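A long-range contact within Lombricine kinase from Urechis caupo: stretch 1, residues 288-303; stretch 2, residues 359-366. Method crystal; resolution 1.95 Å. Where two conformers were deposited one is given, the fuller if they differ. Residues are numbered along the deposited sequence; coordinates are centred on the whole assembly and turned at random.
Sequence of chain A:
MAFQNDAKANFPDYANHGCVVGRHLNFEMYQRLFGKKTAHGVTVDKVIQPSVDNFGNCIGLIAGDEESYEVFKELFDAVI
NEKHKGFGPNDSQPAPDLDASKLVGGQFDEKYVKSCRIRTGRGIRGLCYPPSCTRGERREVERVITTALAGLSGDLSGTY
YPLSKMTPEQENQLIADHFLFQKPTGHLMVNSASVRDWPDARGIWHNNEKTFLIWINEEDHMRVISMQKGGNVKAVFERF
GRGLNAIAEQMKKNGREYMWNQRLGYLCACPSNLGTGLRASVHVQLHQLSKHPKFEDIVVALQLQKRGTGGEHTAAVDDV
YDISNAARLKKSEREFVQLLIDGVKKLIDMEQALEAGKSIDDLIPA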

# COMPACT_ATOMS: atom_id res chain seq x y z
N GLN A 288 26.08 12.04 -32.38
CA GLN A 288 27.48 12.34 -32.10
C GLN A 288 27.67 12.83 -30.68
O GLN A 288 28.63 12.46 -30.01
CB GLN A 288 27.99 13.39 -33.08
CG GLN A 288 28.01 12.91 -34.51
CD GLN A 288 28.62 11.54 -34.62
OE1 GLN A 288 29.78 11.34 -34.26
NE2 GLN A 288 27.85 10.57 -35.11
N LEU A 289 26.74 13.66 -30.22
CA LEU A 289 26.93 14.39 -28.97
C LEU A 289 26.85 13.45 -27.77
O LEU A 289 27.52 13.66 -26.76
CB LEU A 289 25.90 15.51 -28.85
CG LEU A 289 26.12 16.46 -27.67
CD1 LEU A 289 27.50 17.10 -27.77
CD2 LEU A 289 25.03 17.51 -27.62
N SER A 290 26.04 12.41 -27.91
CA SER A 290 25.87 11.43 -26.85
C SER A 290 27.12 10.56 -26.69
O SER A 290 27.28 9.88 -25.68
CB SER A 290 24.68 10.54 -27.14
OG SER A 290 24.81 9.93 -28.41
N LYS A 291 27.98 10.57 -27.69
CA LYS A 291 29.25 9.87 -27.60
C LYS A 291 30.34 10.81 -27.10
O LYS A 291 31.46 10.39 -26.83
CB LYS A 291 29.66 9.30 -28.96
CG LYS A 291 28.56 8.53 -29.68
CD LYS A 291 29.06 7.98 -31.02
CE LYS A 291 27.91 7.69 -31.98
NZ LYS A 291 26.74 7.02 -31.34
N HIS A 292 29.99 12.09 -26.97
CA HIS A 292 30.96 13.08 -26.53
C HIS A 292 31.21 12.95 -25.02
O HIS A 292 30.26 12.83 -24.24
CB HIS A 292 30.47 14.50 -26.85
CG HIS A 292 31.54 15.54 -26.74
ND1 HIS A 292 31.88 16.14 -25.54
CD2 HIS A 292 32.36 16.08 -27.67
CE1 HIS A 292 32.86 17.01 -25.75
NE2 HIS A 292 33.17 17.00 -27.03
N PRO A 293 32.49 12.97 -24.62
CA PRO A 293 32.91 12.84 -23.22
C PRO A 293 32.24 13.84 -22.27
O PRO A 293 32.10 13.53 -21.09
CB PRO A 293 34.41 13.11 -23.27
CG PRO A 293 34.81 12.76 -24.66
CD PRO A 293 33.64 13.09 -25.53
N LYS A 294 31.82 15.00 -22.78
CA LYS A 294 31.24 16.03 -21.93
C LYS A 294 29.72 16.09 -22.08
O LYS A 294 29.09 17.07 -21.71
CB LYS A 294 31.85 17.39 -22.27
CG LYS A 294 33.38 17.43 -22.17
CD LYS A 294 33.87 18.67 -21.42
CE LYS A 294 35.20 19.19 -21.95
NZ LYS A 294 36.36 18.33 -21.57
N PHE A 295 29.15 15.02 -22.60
CA PHE A 295 27.72 14.98 -22.90
C PHE A 295 26.91 15.23 -21.64
O PHE A 295 26.04 16.09 -21.61
CB PHE A 295 27.38 13.62 -23.53
CG PHE A 295 25.91 13.41 -23.78
CD1 PHE A 295 25.13 14.39 -24.38
CD2 PHE A 295 25.32 12.20 -23.46
CE1 PHE A 295 23.79 14.18 -24.62
CE2 PHE A 295 23.97 11.98 -23.71
CZ PHE A 295 23.21 12.96 -24.29
N GLU A 296 27.22 14.47 -20.59
CA GLU A 296 26.51 14.56 -19.32
C GLU A 296 26.70 15.92 -18.69
O GLU A 296 25.77 16.52 -18.15
CB GLU A 296 27.05 13.50 -18.36
CG GLU A 296 25.99 12.92 -17.48
CD GLU A 296 24.94 12.22 -18.29
OE1 GLU A 296 25.32 11.37 -19.13
OE2 GLU A 296 23.75 12.53 -18.10
N ASP A 297 27.93 16.40 -18.76
CA ASP A 297 28.28 17.71 -18.26
C ASP A 297 27.36 18.74 -18.90
O ASP A 297 26.83 19.62 -18.23
CB ASP A 297 29.73 18.08 -18.60
CG ASP A 297 30.70 16.89 -18.52
OD1 ASP A 297 30.34 15.76 -18.91
OD2 ASP A 297 31.85 17.12 -18.08
N ILE A 298 27.18 18.62 -20.21
CA ILE A 298 26.48 19.61 -21.01
C ILE A 298 25.01 19.69 -20.62
O ILE A 298 24.45 20.77 -20.44
CB ILE A 298 26.60 19.27 -22.51
CG1 ILE A 298 28.03 19.59 -22.99
CG2 ILE A 298 25.57 20.04 -23.32
CD1 ILE A 298 28.49 18.76 -24.17
N VAL A 299 24.39 18.53 -20.50
CA VAL A 299 22.99 18.46 -20.14
C VAL A 299 22.73 19.06 -18.75
O VAL A 299 21.78 19.81 -18.56
CB VAL A 299 22.49 17.02 -20.17
CG1 VAL A 299 21.12 16.92 -19.53
CG2 VAL A 299 22.45 16.53 -21.61
N VAL A 300 23.59 18.72 -17.79
CA VAL A 300 23.46 19.27 -16.44
C VAL A 300 23.66 20.78 -16.50
O VAL A 300 22.87 21.55 -15.97
CB VAL A 300 24.47 18.66 -15.45
CG1 VAL A 300 24.57 19.50 -14.18
CG2 VAL A 300 24.08 17.24 -15.11
N ALA A 301 24.72 21.19 -17.17
CA ALA A 301 25.04 22.60 -17.30
C ALA A 301 23.86 23.37 -17.91
O ALA A 301 23.67 24.54 -17.63
CB ALA A 301 26.29 22.79 -18.14
N LEU A 302 23.07 22.70 -18.74
CA LEU A 302 21.95 23.35 -19.41
C LEU A 302 20.68 23.36 -18.56
O LEU A 302 19.64 23.83 -19.00
CB LEU A 302 21.67 22.70 -20.76
CG LEU A 302 22.76 22.91 -21.81
CD1 LEU A 302 22.44 22.15 -23.10
CD2 LEU A 302 22.94 24.38 -22.08
N GLN A 303 20.80 22.85 -17.33
CA GLN A 303 19.66 22.71 -16.43
C GLN A 303 18.62 21.75 -17.00
O GLN A 303 17.42 21.92 -16.81
CB GLN A 303 19.00 24.07 -16.18
CG GLN A 303 19.87 25.01 -15.38
CD GLN A 303 19.15 26.30 -15.06
OE1 GLN A 303 19.08 27.20 -15.90
NE2 GLN A 303 18.62 26.40 -13.85
N SER A 359 35.29 20.72 -33.41
CA SER A 359 35.36 20.70 -31.95
C SER A 359 34.20 21.52 -31.40
O SER A 359 33.88 22.58 -31.92
CB SER A 359 36.69 21.29 -31.47
OG SER A 359 36.77 21.28 -30.06
N ILE A 360 33.54 21.01 -30.36
CA ILE A 360 32.47 21.75 -29.70
C ILE A 360 32.97 22.43 -28.44
O ILE A 360 32.19 22.86 -27.60
CB ILE A 360 31.29 20.85 -29.30
CG1 ILE A 360 31.75 19.79 -28.30
CG2 ILE A 360 30.68 20.20 -30.52
CD1 ILE A 360 30.61 19.22 -27.47
N ASP A 361 34.29 22.50 -28.28
CA ASP A 361 34.89 23.09 -27.10
C ASP A 361 34.40 24.52 -26.87
O ASP A 361 34.27 24.96 -25.73
CB ASP A 361 36.41 23.04 -27.19
CG ASP A 361 36.95 21.62 -27.14
OD1 ASP A 361 36.15 20.70 -26.89
OD2 ASP A 361 38.17 21.44 -27.36
N ASP A 362 34.13 25.25 -27.94
CA ASP A 362 33.70 26.64 -27.81
C ASP A 362 32.18 26.76 -27.67
O ASP A 362 31.66 27.85 -27.43
CB ASP A 362 34.20 27.48 -28.99
CG ASP A 362 33.48 27.16 -30.29
OD1 ASP A 362 33.10 25.98 -30.50
OD2 ASP A 362 33.31 28.08 -31.11
N LEU A 363 31.47 25.65 -27.83
CA LEU A 363 30.02 25.64 -27.66
C LEU A 363 29.61 25.10 -26.30
O LEU A 363 28.55 25.47 -25.77
CB LEU A 363 29.37 24.78 -28.75
CG LEU A 363 29.74 25.15 -30.19
CD1 LEU A 363 29.00 24.27 -31.17
CD2 LEU A 363 29.45 26.63 -30.45
N ILE A 364 30.44 24.24 -25.73
CA ILE A 364 30.16 23.68 -24.41
C ILE A 364 29.96 24.81 -23.42
O ILE A 364 30.77 25.74 -23.35
CB ILE A 364 31.33 22.80 -23.92
CG1 ILE A 364 31.43 21.53 -24.76
CG2 ILE A 364 31.14 22.42 -22.45
CD1 ILE A 364 32.85 21.03 -24.93
N PRO A 365 28.86 24.76 -22.65
CA PRO A 365 28.68 25.77 -21.60
C PRO A 365 29.90 25.77 -20.68
O PRO A 365 30.25 24.72 -20.10
CB PRO A 365 27.43 25.29 -20.85
CG PRO A 365 26.71 24.40 -21.82
CD PRO A 365 27.78 23.76 -22.65
N ALA A 366 30.55 26.92 -20.56
CA ALA A 366 31.81 27.02 -19.83
C ALA A 366 31.63 26.65 -18.37
O ALA A 366 30.56 26.84 -17.79
CB ALA A 366 32.39 28.42 -19.97
OXT ALA A 366 32.55 26.14 -17.73
O HOH W 1 35.13 18.79 -28.80

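A chain terminus that lacks regular secondary structure can still pack closely if it offers a few well-spaced apolar side chains to a helix and the turn before it. The last residues of lombricine kinase illustrate the principle. The contact buries 364 Å², counting both sides, and no direct hydrogen bond crosses it; three residues of the C-terminal stretch, Pro 365, Ile 360 and Ile 364, account for most of what that stretch contributes.

The backbones are widest apart at Leu 289 and Ile 360 and closer, at an even spacing, further along. The CA atoms of Leu 289 and Ile 360 lie 9.2 Å apart, whereas those of Ile 298 and Ile 364, and of Ala 301 and Pro 365, are separated by 6.5 Å. Pro 365, which covers the most surface, lies against the end of the helix and the residue after it: its CB is 3.9 Å from CB of Ala 301, its CG 3.8 Å from CD2 of Leu 302, and its CD 4.2 Å from CG1 of Ile 298. Ile 298 lies about one turn before the adjacent Ala 301 and Leu 302, so the proline ring engages a continuous apolar patch.

At the wider end Ile 360 reaches across with its CD1. This atom meets CD1 of Leu 289 at 3.8 Å and CD1 of Ile 298 at 3.9 Å, and also sits over one face of the His 292 ring, 3.5 Å from the centroid and 13° off the normal, a CH-pi contact. Its own stretch also bonds the imidazole: within the type I turn from His 292 to Phe 295, the backbone N of Lys 294 donates to ND1 of His 292 at 3.0 Å. The other ring nitrogen, NE2 of His 292, is 3.2 Å from the O atom of a water that accepts from N of Ile 360 at 3.1 Å and donates to OD1 of Asp 361 at 2.9 Å. The polar link between the stretches is thus made through solvent, beside the apolar contact.

Ile 364 fills the space between these two anchors. Its CG1 lies 4.1 Å from CD1 of Ile 298, while its CD1 reaches CE1 of His 292 at 4.1 Å and the aliphatic CE of Lys 294 at 4.2 Å. Backbone bonds from N of Leu 363 and N of Ile 364 to O of Ile 360, both 2.9 Å, close a turn in the segment, and the CA-to-CB bonds of Ile 360 and Ile 364 both point toward the other stretch. Ile 298 touches all three principal residues, tying the separate pairings into one apolar cluster.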